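Local coordinates for membrane-bound protease PH1510 (Pyrococcus horikoshii, PDB 6M4B), which cleaves proteins preferentially near hydrophobic or aromatic residues as a serine protease, degrading casein and a stomatin homolog in vitro, at residues Ile9-Gln14 / Glu204-Ala209; Tyr128-Ile133 / Ile146-Ile151; Gln65-Val70 / Pro190-Tyr195; Met97-Ser102 / Glu169-Asp174; Ile43-Thr48 / Tyr73-Gly78. The protein carries 1 engineered substitution. All blocks are in the same frame, centred on the assembly; numbering follows the deposited sequence.

Interaction 1 of 5, residues Ile9-Gln14 / Glu204-Ala209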
# COMPACT_ATOMS: atom_id res chain seq x y z
N ILE A 9 -26.36 -2.35 11.08
CA ILE A 9 -25.74 -1.38 11.95
C ILE A 9 -24.67 -0.56 11.21
O ILE A 9 -23.78 -1.14 10.56
CB ILE A 9 -25.11 -2.09 13.17
CG1 ILE A 9 -26.24 -2.66 14.04
CG2 ILE A 9 -24.28 -1.12 13.98
CD1 ILE A 9 -25.80 -3.73 15.01
N VAL A 10 -24.71 0.75 11.37
CA VAL A 10 -23.63 1.61 10.97
C VAL A 10 -23.01 2.27 12.21
O VAL A 10 -23.69 2.95 12.97
CB VAL A 10 -24.07 2.68 9.96
CG1 VAL A 10 -22.92 3.64 9.62
CG2 VAL A 10 -24.51 1.99 8.67
N TYR A 11 -21.71 2.06 12.38
CA TYR A 11 -20.98 2.76 13.44
C TYR A 11 -20.47 4.09 12.93
O TYR A 11 -20.27 4.27 11.73
CB TYR A 11 -19.86 1.90 13.97
CG TYR A 11 -20.37 0.75 14.85
CD1 TYR A 11 -20.73 0.98 16.18
CD2 TYR A 11 -20.49 -0.53 14.35
CE1 TYR A 11 -21.17 -0.04 16.98
CE2 TYR A 11 -20.93 -1.58 15.15
CZ TYR A 11 -21.27 -1.32 16.46
OH TYR A 11 -21.72 -2.34 17.25
N VAL A 12 -20.32 5.03 13.85
CA VAL A 12 -19.80 6.36 13.59
C VAL A 12 -18.72 6.61 14.66
O VAL A 12 -19.00 6.43 15.84
CB VAL A 12 -20.89 7.44 13.66
CG1 VAL A 12 -20.33 8.82 13.43
CG2 VAL A 12 -21.98 7.19 12.63
N ALA A 13 -17.52 7.01 14.25
CA ALA A 13 -16.52 7.47 15.19
C ALA A 13 -15.94 8.78 14.73
O ALA A 13 -16.16 9.20 13.60
CB ALA A 13 -15.44 6.44 15.36
N GLN A 14 -15.23 9.43 15.62
CA GLN A 14 -14.67 10.74 15.36
C GLN A 14 -13.17 10.59 15.52
O GLN A 14 -12.71 9.98 16.49
CB GLN A 14 -15.14 11.75 16.36
CG GLN A 14 -16.62 12.05 16.34
CD GLN A 14 -16.96 13.28 17.16
OE1 GLN A 14 -16.99 14.40 16.63
NE2 GLN A 14 -17.19 13.09 18.45
N GLU A 204 -29.39 1.13 11.93
CA GLU A 204 -29.23 1.62 13.30
C GLU A 204 -27.90 2.28 13.43
O GLU A 204 -26.89 1.62 13.38
CB GLU A 204 -29.36 0.48 14.30
CG GLU A 204 -30.77 -0.10 14.33
CD GLU A 204 -30.92 -1.32 15.22
OE1 GLU A 204 -30.48 -1.23 16.41
OE2 GLU A 204 -31.52 -2.34 14.73
N VAL A 205 -27.90 3.58 13.63
CA VAL A 205 -26.66 4.32 13.81
C VAL A 205 -26.20 4.14 15.25
O VAL A 205 -26.97 4.37 16.14
CB VAL A 205 -26.87 5.79 13.51
CG1 VAL A 205 -25.58 6.58 13.77
CG2 VAL A 205 -27.36 5.97 12.07
N ARG A 206 -24.96 3.72 15.48
CA ARG A 206 -24.37 3.65 16.84
C ARG A 206 -23.05 4.41 16.90
O ARG A 206 -22.22 4.27 16.02
CB ARG A 206 -24.14 2.21 17.26
CG ARG A 206 -25.39 1.38 17.36
CD ARG A 206 -25.02 -0.04 17.75
NE ARG A 206 -26.19 -0.88 18.01
CZ ARG A 206 -26.16 -2.20 18.16
NH1 ARG A 206 -27.29 -2.86 18.37
NH2 ARG A 206 -25.01 -2.86 18.10
N TYR A 207 -22.86 5.24 17.92
CA TYR A 207 -21.66 6.07 18.06
C TYR A 207 -20.64 5.32 18.88
O TYR A 207 -20.98 4.71 19.86
CB TYR A 207 -22.00 7.48 18.61
CG TYR A 207 -22.71 8.33 17.57
CD1 TYR A 207 -24.05 8.13 17.29
CD2 TYR A 207 -22.02 9.30 16.80
CE1 TYR A 207 -24.71 8.87 16.29
CE2 TYR A 207 -22.68 10.06 15.81
CZ TYR A 207 -24.02 9.83 15.55
OH TYR A 207 -24.75 10.53 14.59
N LEU A 208 -19.40 5.28 18.42
CA LEU A 208 -18.32 4.70 19.19
C LEU A 208 -17.59 5.84 19.83
O LEU A 208 -17.33 6.87 19.17
CB LEU A 208 -17.35 3.92 18.32
CG LEU A 208 -17.95 2.68 17.68
CD1 LEU A 208 -16.97 2.12 16.70
CD2 LEU A 208 -18.33 1.64 18.73
N ALA A 209 -17.25 5.66 21.10
CA ALA A 209 -16.62 6.70 21.89
C ALA A 209 -15.14 6.34 22.14
O ALA A 209 -14.76 5.16 22.16
CB ALA A 209 -17.40 6.91 23.21
O HOH W 1 -15.11 8.53 18.65
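Val10 and Val12 are hydrogen-bonded to Glu204, Arg206 and Leu208 as neighbouring parallel strands at one edge of the central sheet of the N-terminal protease domain (NfeD1b, ClpP/crotonase clan). The segments run at 29° to each other, and 204-207 is the outermost strand on this side. Four backbone hydrogen bonds form the ladder. Val10 N donates to Glu204 O, and Arg206 N returns a bond to Val10 O at 2.9 Å. Val12 N then donates to Arg206 O, and Leu208 N reaches Val12 O at 2.9 Å, almost straight at 175°. Water continues the ladder, bridging Gln14 N and Leu208 O.

Apolar contacts lie on both faces of the sheet. On one, Tyr11 and Arg206 lie side by side and point the same way. Leu208 crosses the Tyr11 ring obliquely, its CD2 3.6 Å from Tyr11 CD1. Helix 21-36 packs on this face. On the other, Val12 CB sits over the face of the Tyr207 ring in a CH-pi contact, and Val12 CG1 touches Tyr207 CE2 at 3.6 Å. Ile175 of helix 175-182 touches both Val12 and Tyr207.

The polar contact between side chains is weak. Arg206 NH2 gives a long hydrogen bond of 3.4 Å to Tyr11 OH, which lies at the guanidinium edge. Tyr11 OH also has a weak bond to Asp37. Over one guanidinium face lies Ile9 CD1, 3.3 Å from Arg206 NH2.

Interaction 2 of 5, residues Tyr128-Ile133 / Ile146-Ile151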
# COMPACT_ATOMS: atom_id res chain seq x y z
N TYR A 128 7.75 9.74 -5.11
CA TYR A 128 7.26 8.60 -4.41
C TYR A 128 5.81 8.82 -3.89
O TYR A 128 4.94 7.96 -4.06
CB TYR A 128 8.21 8.27 -3.27
CG TYR A 128 7.74 7.15 -2.42
CD1 TYR A 128 6.86 7.39 -1.35
CD2 TYR A 128 8.12 5.86 -2.67
CE1 TYR A 128 6.37 6.35 -0.60
CE2 TYR A 128 7.63 4.79 -1.90
CZ TYR A 128 6.76 5.04 -0.88
OH TYR A 128 6.33 4.02 -0.08
N PHE A 129 5.58 9.97 -3.30
CA PHE A 129 4.28 10.36 -2.80
C PHE A 129 3.28 10.59 -3.88
O PHE A 129 2.13 10.17 -3.74
CB PHE A 129 4.37 11.54 -1.81
CG PHE A 129 4.73 11.11 -0.43
CD1 PHE A 129 3.83 10.35 0.31
CD2 PHE A 129 6.02 11.28 0.07
CE1 PHE A 129 4.18 9.85 1.56
CE2 PHE A 129 6.38 10.77 1.31
CZ PHE A 129 5.46 10.06 2.06
N ILE A 130 3.74 11.15 -5.00
CA ILE A 130 2.91 11.28 -6.18
C ILE A 130 2.50 9.90 -6.69
O ILE A 130 1.31 9.67 -6.93
CB ILE A 130 3.60 12.07 -7.30
CG1 ILE A 130 3.76 13.54 -6.88
CG2 ILE A 130 2.82 11.99 -8.59
CD1 ILE A 130 4.65 14.38 -7.80
N ALA A 131 3.44 8.97 -6.83
CA ALA A 131 3.06 7.63 -7.25
C ALA A 131 2.05 7.02 -6.26
O ALA A 131 1.07 6.40 -6.69
CB ALA A 131 4.27 6.74 -7.40
N TYR A 132 2.25 7.22 -4.95
CA TYR A 132 1.34 6.62 -3.96
C TYR A 132 -0.09 7.23 -4.00
O TYR A 132 -1.09 6.49 -4.09
CB TYR A 132 1.92 6.74 -2.60
CG TYR A 132 1.15 6.11 -1.51
CD1 TYR A 132 1.02 4.74 -1.44
CD2 TYR A 132 0.58 6.88 -0.50
CE1 TYR A 132 0.30 4.12 -0.44
CE2 TYR A 132 -0.09 6.28 0.55
CZ TYR A 132 -0.26 4.93 0.57
OH TYR A 132 -0.94 4.36 1.61
N ILE A 133 -0.18 8.55 -4.03
CA ILE A 133 -1.48 9.23 -4.03
C ILE A 133 -2.27 8.95 -5.32
O ILE A 133 -3.47 8.69 -5.27
CB ILE A 133 -1.37 10.74 -3.76
CG1 ILE A 133 -2.66 11.24 -3.09
CG2 ILE A 133 -1.04 11.55 -5.03
CD1 ILE A 133 -2.62 12.69 -2.70
N ILE A 146 -6.13 15.17 -10.46
CA ILE A 146 -6.39 16.06 -9.32
C ILE A 146 -5.63 15.61 -8.11
O ILE A 146 -5.05 16.44 -7.42
CB ILE A 146 -7.90 16.14 -8.95
CG1 ILE A 146 -8.65 16.91 -10.04
CG2 ILE A 146 -8.11 16.82 -7.60
CD1 ILE A 146 -8.29 18.38 -10.16
N ALA A 147 -5.61 14.31 -7.86
CA ALA A 147 -4.85 13.79 -6.70
C ALA A 147 -3.38 14.20 -6.77
O ALA A 147 -2.79 14.60 -5.77
CB ALA A 147 -4.98 12.27 -6.58
N GLU A 148 -2.79 14.10 -7.95
CA GLU A 148 -1.40 14.53 -8.17
C GLU A 148 -1.27 16.03 -7.87
O GLU A 148 -0.39 16.44 -7.14
CB GLU A 148 -0.94 14.23 -9.61
CG GLU A 148 0.50 14.67 -9.85
CD GLU A 148 1.08 14.28 -11.22
OE1 GLU A 148 2.12 14.84 -11.58
OE2 GLU A 148 0.53 13.46 -11.96
N GLU A 149 -2.22 16.83 -8.36
CA GLU A 149 -2.18 18.25 -8.05
C GLU A 149 -2.29 18.62 -6.60
O GLU A 149 -1.76 19.66 -6.20
CB GLU A 149 -3.18 19.02 -8.88
CG GLU A 149 -2.97 18.85 -10.40
CD GLU A 149 -4.01 19.58 -11.21
OE1 GLU A 149 -4.79 20.34 -10.63
OE2 GLU A 149 -4.02 19.45 -12.43
N PHE A 150 -2.92 17.80 -5.77
CA PHE A 150 -2.87 18.08 -4.35
C PHE A 150 -1.42 18.25 -3.88
O PHE A 150 -1.17 18.89 -2.86
CB PHE A 150 -3.50 16.97 -3.48
CG PHE A 150 -4.99 16.75 -3.66
CD1 PHE A 150 -5.85 17.77 -4.06
CD2 PHE A 150 -5.53 15.47 -3.41
CE1 PHE A 150 -7.21 17.55 -4.20
CE2 PHE A 150 -6.90 15.24 -3.54
CZ PHE A 150 -7.75 16.29 -3.91
N ILE A 151 -0.50 17.54 -4.53
CA ILE A 151 0.90 17.58 -4.19
C ILE A 151 1.57 18.68 -5.02
O ILE A 151 2.18 19.57 -4.46
CB ILE A 151 1.60 16.21 -4.42
CG1 ILE A 151 1.18 15.21 -3.37
CG2 ILE A 151 3.13 16.33 -4.41
CD1 ILE A 151 1.73 13.82 -3.57
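Ile133 and Ile151 meet between two helix segments that run roughly antiparallel, their axes 9.0 Å apart at 149°. The two side chains slide past each other in opposite directions, with Ile133 CG2 3.9 Å from Ile151 CD1. That CD1 also reaches the backbone of the facing helix, 3.6 Å from Ile130 N. Ile133 CG2 lies 3.6 Å from Ala147 O, and its CD1 meets the edge of the Phe150 ring at CD2.

Ile130 makes the neighbouring contact. Its CG1 packs on Ile151 CG2 at 3.8 Å. Glu148 CG, anti to the backbone N (chi1 180°), is the atom that meets Ile130 CG2. The Glu148 carboxylate forms a salt bridge through OE2 with Lys134 of helix 123-139, which also links the two helices. No hydrogen bond joins the two segments; the contact is made mainly by aliphatic groups.

Helix 84-90, which follows the nucleophile position, lies next to both segments, and its Tyr87 touches Phe129, Ile133 and Ile151. Phe129 also packs on Ala53, and Ile151 on Pro108, both substrate-binding positions. On another side of helix 123-139, Tyr128 and Tyr132 meet Glu139 of the second subunit. Strand 156-157 lies against Phe150.

Interaction 3 of 5, residues Gln65-Val70 / Pro190-Tyr195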
# COMPACT_ATOMS: atom_id res chain seq x y z
N GLN A 65 -7.72 -3.42 4.07
CA GLN A 65 -7.95 -4.80 4.51
C GLN A 65 -9.24 -4.94 5.34
O GLN A 65 -9.55 -6.02 5.78
CB GLN A 65 -6.78 -5.32 5.40
CG GLN A 65 -5.34 -5.23 4.84
CD GLN A 65 -5.06 -6.21 3.72
OE1 GLN A 65 -5.75 -6.24 2.70
NE2 GLN A 65 -4.02 -7.01 3.89
N SER A 66 -9.92 -3.84 5.62
CA SER A 66 -11.14 -3.85 6.41
C SER A 66 -12.13 -4.83 5.84
O SER A 66 -12.33 -4.89 4.65
CB SER A 66 -11.80 -2.45 6.49
OG SER A 66 -12.98 -2.50 7.29
N LYS A 67 -12.76 -5.62 6.69
CA LYS A 67 -13.79 -6.55 6.22
C LYS A 67 -15.12 -5.87 6.04
O LYS A 67 -16.03 -6.49 5.55
CB LYS A 67 -13.94 -7.72 7.20
CG LYS A 67 -12.69 -8.60 7.21
CD LYS A 67 -12.67 -9.62 8.34
CE LYS A 67 -11.34 -10.38 8.35
NZ LYS A 67 -11.10 -11.09 9.63
N ILE A 68 -15.25 -4.60 6.47
CA ILE A 68 -16.45 -3.82 6.21
C ILE A 68 -16.10 -2.50 5.55
O ILE A 68 -14.99 -1.99 5.71
CB ILE A 68 -17.24 -3.55 7.50
CG1 ILE A 68 -16.47 -2.64 8.43
CG2 ILE A 68 -17.58 -4.88 8.19
CD1 ILE A 68 -17.26 -2.25 9.64
N PRO A 69 -17.05 -1.93 4.81
CA PRO A 69 -16.80 -0.60 4.24
C PRO A 69 -16.48 0.47 5.30
O PRO A 69 -17.15 0.56 6.29
CB PRO A 69 -18.12 -0.29 3.51
CG PRO A 69 -18.75 -1.63 3.24
CD PRO A 69 -18.35 -2.50 4.37
N VAL A 70 -15.43 1.24 5.06
CA VAL A 70 -15.05 2.44 5.79
C VAL A 70 -15.35 3.71 4.96
O VAL A 70 -14.82 3.90 3.83
CB VAL A 70 -13.54 2.45 6.11
CG1 VAL A 70 -13.18 3.63 7.03
CG2 VAL A 70 -13.15 1.14 6.74
N PRO A 190 -12.50 -2.58 -3.35
CA PRO A 190 -13.10 -3.84 -2.90
C PRO A 190 -13.12 -4.01 -1.37
O PRO A 190 -12.35 -3.38 -0.64
CB PRO A 190 -12.19 -4.93 -3.54
CG PRO A 190 -11.34 -4.22 -4.52
CD PRO A 190 -11.23 -2.80 -4.06
N VAL A 191 -14.05 -4.80 -0.91
CA VAL A 191 -14.10 -5.30 0.49
C VAL A 191 -13.90 -6.79 0.27
O VAL A 191 -14.76 -7.40 -0.42
CB VAL A 191 -15.46 -5.02 1.16
CG1 VAL A 191 -15.52 -5.57 2.59
CG2 VAL A 191 -15.71 -3.53 1.19
N ASN A 192 -12.76 -7.34 0.74
CA ASN A 192 -12.29 -8.74 0.42
C ASN A 192 -12.67 -9.21 -0.98
O ASN A 192 -13.44 -10.17 -1.14
CB ASN A 192 -12.80 -9.77 1.44
CG ASN A 192 -12.28 -9.51 2.86
OD1 ASN A 192 -11.06 -9.39 3.14
ND2 ASN A 192 -13.23 -9.46 3.78
N GLY A 193 -12.22 -8.45 -1.98
CA GLY A 193 -12.35 -8.81 -3.40
C GLY A 193 -13.66 -8.50 -4.09
O GLY A 193 -13.77 -8.74 -5.30
N ARG A 194 -14.65 -7.93 -3.38
CA ARG A 194 -15.94 -7.57 -3.99
C ARG A 194 -16.26 -6.08 -3.80
O ARG A 194 -16.09 -5.52 -2.71
CB ARG A 194 -17.11 -8.35 -3.35
CG ARG A 194 -17.06 -9.88 -3.34
CD ARG A 194 -18.45 -10.46 -3.59
NE ARG A 194 -18.96 -10.07 -4.93
CZ ARG A 194 -20.24 -9.88 -5.27
NH1 ARG A 194 -21.23 -10.03 -4.38
NH2 ARG A 194 -20.55 -9.53 -6.52
N TYR A 195 -16.84 -5.48 -4.81
CA TYR A 195 -17.38 -4.16 -4.68
C TYR A 195 -18.81 -4.23 -4.13
O TYR A 195 -19.77 -4.33 -4.89
CB TYR A 195 -17.30 -3.43 -6.01
CG TYR A 195 -15.89 -3.26 -6.52
CD1 TYR A 195 -15.15 -2.10 -6.21
CD2 TYR A 195 -15.31 -4.22 -7.34
CE1 TYR A 195 -13.86 -1.91 -6.69
CE2 TYR A 195 -14.03 -4.02 -7.86
CZ TYR A 195 -13.31 -2.87 -7.50
OH TYR A 195 -12.07 -2.69 -7.95
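Val191 packs on Lys67 and Pro69 and has the largest share of the buried surface. Its CG1 is anti to the backbone N (chi1 178°) and comes within 3.1 Å of Lys67 O. This is a tight approach of a methyl to a carbonyl oxygen. The other methyl, CG2, turns to the proline ring, with Val191 CG2 4.1 Å from Pro69 CG. These two side chains cross at about a right angle.

Asn192 comes next in buried area. Its amide nitrogen ND2 lies 3.6 Å from Lys67 CG. The partner is an aliphatic carbon, so the contact is van der Waals. Val191 and Asn192 belong to a type I' beta turn, Val191 to Arg194. It is closed both ways: Val191 N donates to Arg194 O at 2.8 Å, and Arg194 N to Val191 O. The facing loop links helix 53-64 to strand 70-74, within a beta-alpha-beta unit.

The Lys67 backbone N is held by Glu35. Just beside it, Ser66 OG donates to Ile68 O at 2.6 Å, in the carbonyl plane and on a lone pair. Nearby, Gln65 NE2 bonds Asn58 and Asp54 of the second subunit, and Tyr195 makes a cation-pi contact with Lys124, the active-site proton donor/acceptor of that subunit.

Interaction 4 of 5, residues Met97-Ser102 / Glu169-Asp174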
# COMPACT_ATOMS: atom_id res chain seq x y z
N MET A 97 -18.09 14.68 2.15
CA MET A 97 -17.71 15.97 2.75
C MET A 97 -18.92 16.86 3.16
O MET A 97 -19.88 16.97 2.43
CB MET A 97 -16.79 16.75 1.81
CG MET A 97 -15.42 16.08 1.57
SD MET A 97 -14.43 17.04 0.41
CE MET A 97 -13.89 18.36 1.47
N ALA A 98 -18.88 17.39 4.37
CA ALA A 98 -19.87 18.39 4.81
C ALA A 98 -19.61 19.72 4.10
O ALA A 98 -18.46 19.98 3.75
CB ALA A 98 -19.77 18.60 6.30
N PRO A 99 -20.66 20.53 3.84
CA PRO A 99 -20.37 21.85 3.24
C PRO A 99 -19.51 22.65 4.20
O PRO A 99 -19.56 22.40 5.42
CB PRO A 99 -21.75 22.47 3.04
CG PRO A 99 -22.69 21.29 2.95
CD PRO A 99 -22.11 20.27 3.92
N GLY A 100 -18.64 23.49 3.63
CA GLY A 100 -17.64 24.26 4.38
C GLY A 100 -16.39 23.52 4.81
O GLY A 100 -15.69 23.94 5.74
N THR A 101 -16.10 22.37 4.18
CA THR A 101 -14.92 21.59 4.56
C THR A 101 -13.92 21.65 3.43
O THR A 101 -14.19 22.23 2.39
CB THR A 101 -15.24 20.12 4.92
OG1 THR A 101 -15.88 19.48 3.81
CG2 THR A 101 -16.09 20.04 6.16
N SER A 102 -12.77 21.06 3.64
CA SER A 102 -11.68 21.19 2.69
C SER A 102 -10.95 19.84 2.52
O SER A 102 -10.79 19.07 3.48
CB SER A 102 -10.71 22.24 3.25
OG SER A 102 -9.74 22.52 2.29
N GLU A 169 -17.46 11.20 -3.38
CA GLU A 169 -18.71 10.63 -3.84
C GLU A 169 -19.95 11.37 -3.29
O GLU A 169 -20.95 11.40 -3.96
CB GLU A 169 -18.79 9.12 -3.55
CG GLU A 169 -17.79 8.26 -4.32
CD GLU A 169 -16.38 8.38 -3.76
OE1 GLU A 169 -15.45 8.75 -4.51
OE2 GLU A 169 -16.20 8.10 -2.56
N VAL A 170 -19.85 12.00 -2.13
CA VAL A 170 -21.01 12.55 -1.47
C VAL A 170 -20.70 13.87 -0.80
O VAL A 170 -19.72 14.01 -0.07
CB VAL A 170 -21.55 11.53 -0.40
CG1 VAL A 170 -22.69 12.12 0.40
CG2 VAL A 170 -21.99 10.19 -1.06
N VAL A 171 -21.55 14.85 -1.05
CA VAL A 171 -21.66 16.04 -0.16
C VAL A 171 -22.89 15.90 0.75
O VAL A 171 -24.03 15.77 0.24
CB VAL A 171 -21.80 17.34 -0.98
CG1 VAL A 171 -21.82 18.55 -0.05
CG2 VAL A 171 -20.67 17.42 -1.99
N ALA A 172 -22.67 15.96 2.06
CA ALA A 172 -23.72 15.73 3.06
C ALA A 172 -23.57 16.56 4.33
O ALA A 172 -22.51 16.52 4.99
CB ALA A 172 -23.75 14.25 3.45
N ARG A 173 -24.69 17.19 4.70
CA ARG A 173 -24.81 18.09 5.85
C ARG A 173 -24.74 17.37 7.17
O ARG A 173 -24.31 17.94 8.13
CB ARG A 173 -26.17 18.78 5.83
CG ARG A 173 -26.50 19.57 4.58
CD ARG A 173 -27.87 20.25 4.69
NE ARG A 173 -28.93 19.45 5.34
CZ ARG A 173 -29.89 18.79 4.71
NH1 ARG A 173 -30.79 18.09 5.43
NH2 ARG A 173 -29.95 18.79 3.36
N ASP A 174 -25.19 16.11 7.20
CA ASP A 174 -25.15 15.31 8.43
C ASP A 174 -25.20 13.82 8.12
O ASP A 174 -25.26 13.43 6.96
CB ASP A 174 -26.32 15.67 9.39
CG ASP A 174 -27.69 15.63 8.70
OD1 ASP A 174 -27.91 14.80 7.79
OD2 ASP A 174 -28.55 16.45 9.08
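Val171 rests against Met97 and Pro99. Its CB lies 3.9 Å from Met97 O. From there CG1 runs anti to the backbone N (chi1 -177°) and sits 3.5 Å from the same Met97 O. The tip of that branch also meets the proline ring, with Val171 CG1 4.2 Å from Pro99 CG. Pro159, at the start of helix 159-164, also touches Val171, and it packs on Met97 as well.

Around this side chain the backbones pair as parallel strands. Met97 N donates to Val170 O at 2.8 Å. Ala172 N answers to Met97 O at 3.0 Å. Within this chain, strand 170-171 is the outermost strand of the parallel six-stranded sheet, next to 94-97. This is the edge of the alpha/beta core remote from strand 204-207.

Beyond the bridge both segments leave the sheet. Ala98 CA makes a CH...O contact with Ala172 O at 3.2 Å. Pro99 CD then lies 4.0 Å from Arg173 CA, and the guanidinium of Arg173 pairs with Glu177 in a salt bridge. A type II turn runs from Ala98 to Thr101, where Thr101 OG1 donates to Ala98 O at 2.6 Å. At the end of 169-174, Asp174 is the N-cap of helix 175-182, its OD1 accepting from Glu177 N.

Interaction 5 of 5, residues Ile43-Thr48 / Tyr73-Gly78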
# COMPACT_ATOMS: atom_id res chain seq x y z
N ILE A 43 -18.50 4.79 9.64
CA ILE A 43 -18.28 6.16 9.21
C ILE A 43 -17.30 6.79 10.19
O ILE A 43 -17.47 6.71 11.40
CB ILE A 43 -19.55 7.00 9.19
CG1 ILE A 43 -20.54 6.43 8.15
CG2 ILE A 43 -19.21 8.46 8.86
CD1 ILE A 43 -21.96 6.94 8.32
N ILE A 44 -16.24 7.37 9.66
CA ILE A 44 -15.26 8.04 10.46
C ILE A 44 -15.30 9.48 10.09
O ILE A 44 -14.99 9.84 8.96
CB ILE A 44 -13.89 7.39 10.29
CG1 ILE A 44 -13.97 6.02 10.95
CG2 ILE A 44 -12.81 8.28 10.90
CD1 ILE A 44 -12.77 5.16 10.73
N GLU A 45 -15.73 10.29 11.06
CA GLU A 45 -15.80 11.74 10.93
C GLU A 45 -14.40 12.30 11.18
O GLU A 45 -13.87 12.18 12.28
CB GLU A 45 -16.79 12.33 11.93
CG GLU A 45 -18.25 12.04 11.57
CD GLU A 45 -19.25 12.43 12.66
OE1 GLU A 45 -18.81 12.79 13.77
OE2 GLU A 45 -20.47 12.37 12.41
N LEU A 46 -13.78 12.83 10.13
CA LEU A 46 -12.36 13.11 10.15
C LEU A 46 -12.11 14.60 10.03
O LEU A 46 -12.73 15.27 9.23
CB LEU A 46 -11.64 12.38 9.00
CG LEU A 46 -10.12 12.57 8.90
CD1 LEU A 46 -9.41 11.85 10.04
CD2 LEU A 46 -9.64 12.07 7.56
N ASP A 47 -11.24 15.11 10.90
CA ASP A 47 -10.80 16.51 10.87
C ASP A 47 -9.31 16.50 11.26
O ASP A 47 -8.95 16.22 12.41
CB ASP A 47 -11.63 17.36 11.85
CG ASP A 47 -11.33 18.86 11.73
OD1 ASP A 47 -10.67 19.29 10.77
OD2 ASP A 47 -11.84 19.64 12.58
N THR A 48 -8.46 16.73 10.28
CA THR A 48 -7.02 16.65 10.54
C THR A 48 -6.28 17.63 9.66
O THR A 48 -6.69 17.86 8.52
CB THR A 48 -6.49 15.23 10.33
OG1 THR A 48 -5.10 15.17 10.66
CG2 THR A 48 -6.67 14.74 8.87
N TYR A 73 -15.63 10.74 6.32
CA TYR A 73 -16.58 11.83 6.29
C TYR A 73 -15.88 13.02 6.89
O TYR A 73 -15.60 13.05 8.08
CB TYR A 73 -17.83 11.49 7.08
CG TYR A 73 -18.97 12.53 7.11
CD1 TYR A 73 -19.11 13.48 6.12
CD2 TYR A 73 -19.92 12.52 8.14
CE1 TYR A 73 -20.16 14.38 6.11
CE2 TYR A 73 -20.99 13.43 8.16
CZ TYR A 73 -21.13 14.33 7.14
OH TYR A 73 -22.18 15.24 7.12
N VAL A 74 -15.58 13.98 6.02
CA VAL A 74 -14.89 15.18 6.44
C VAL A 74 -15.93 16.11 7.09
O VAL A 74 -16.81 16.68 6.43
CB VAL A 74 -14.18 15.90 5.28
CG1 VAL A 74 -13.27 17.00 5.85
CG2 VAL A 74 -13.37 14.90 4.45
N TYR A 75 -15.82 16.23 8.40
CA TYR A 75 -16.91 16.72 9.25
C TYR A 75 -16.31 17.06 10.63
O TYR A 75 -15.39 16.35 11.08
CB TYR A 75 -17.96 15.61 9.37
CG TYR A 75 -19.14 15.92 10.24
CD1 TYR A 75 -19.09 15.70 11.63
CD2 TYR A 75 -20.34 16.39 9.69
CE1 TYR A 75 -20.19 15.98 12.44
CE2 TYR A 75 -21.44 16.69 10.49
CZ TYR A 75 -21.35 16.47 11.85
OH TYR A 75 -22.41 16.74 12.63
N PRO A 76 -16.86 18.10 11.33
CA PRO A 76 -18.03 18.97 11.04
C PRO A 76 -17.68 20.06 10.09
O PRO A 76 -16.52 20.18 9.74
CB PRO A 76 -18.38 19.59 12.41
CG PRO A 76 -17.08 19.59 13.14
CD PRO A 76 -16.34 18.35 12.69
N PRO A 77 -18.67 20.88 9.66
CA PRO A 77 -18.32 21.99 8.76
C PRO A 77 -17.18 22.80 9.41
O PRO A 77 -17.09 22.85 10.63
CB PRO A 77 -19.64 22.77 8.66
CG PRO A 77 -20.69 21.70 8.77
CD PRO A 77 -20.13 20.82 9.88
N GLY A 78 -16.27 23.32 8.59
CA GLY A 78 -15.01 23.87 9.08
C GLY A 78 -13.85 22.88 9.10
O GLY A 78 -12.72 23.31 9.06
O HOH W 2 -14.31 14.92 13.18
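The Glu45 side chain lies alongside both the Tyr73 and Tyr75 rings. One face of the Tyr73 ring carries Tyr75 CB over its centre. Ile43 CG2 and Glu45 CG approach the same ring obliquely, and Glu45 CG is 3.8 Å from Tyr73 CD2. The Tyr75 ring has Pro76 CB over one face, toward the rim. The Glu45 carboxylate lies beside the Tyr75 ring, its plane turned 31° from it, and Glu45 CD is 3.4 Å from Tyr75 CD1. Glu45 CG is anti to the carbonyl carbon (chi1 -73°), and the chain beyond is extended alongside Tyr75.

The backbones form a parallel pair in the beta-alpha-beta unit of strand 41-47, helix 53-64 and strand 70-74. Tyr73 N donates to Ile44 O at 2.9 Å. Leu46 N donates to Tyr73 O at 2.8 Å. The last rung, Tyr75 N to Leu46 O, is weak at 3.3 Å. A water donates to Tyr75 O and, weakly, to Glu45 O.

Polar ends find partners outside the pair. Tyr73 OH bonds Ala172 O. Strand 41-47 leads to substrate-binding Gly50-Ala53, and Asp47 OD1 holds Ser80 N shortly before the nucleophile position. Glu45 is buried with its carboxylate against the Tyr75 ring atoms CD1 and CE1, which would tend to raise its pKa if no other polar partner offsets it.

Overall arrangement
Interactions 1 and 4 sit at the two edges of one parallel sheet, centres 18 Å apart, with interaction 5 between them. Tyr11 O and Ile43 N (2.8 Å, a probable hydrogen bond) join it to interaction 1. Tyr73 OH to Ala172 O (2.5 Å), a hydrogen bond, and Gly78 N to Gly100 O, a probable one, join it to interaction 4. Val70 of interaction 3 packs on Ile44 of interaction 5. Interaction 2 stands apart, its centre about 31 Å from that of interaction 1, bordering substrate-binding Ala53 and Pro108. Leu46 is about 10 Å from Ala83, the engineered alanine at the nucleophile position, between side chains. Interactions 2 and 3 both touch the second subunit; Tyr195 meets its catalytic Lys124.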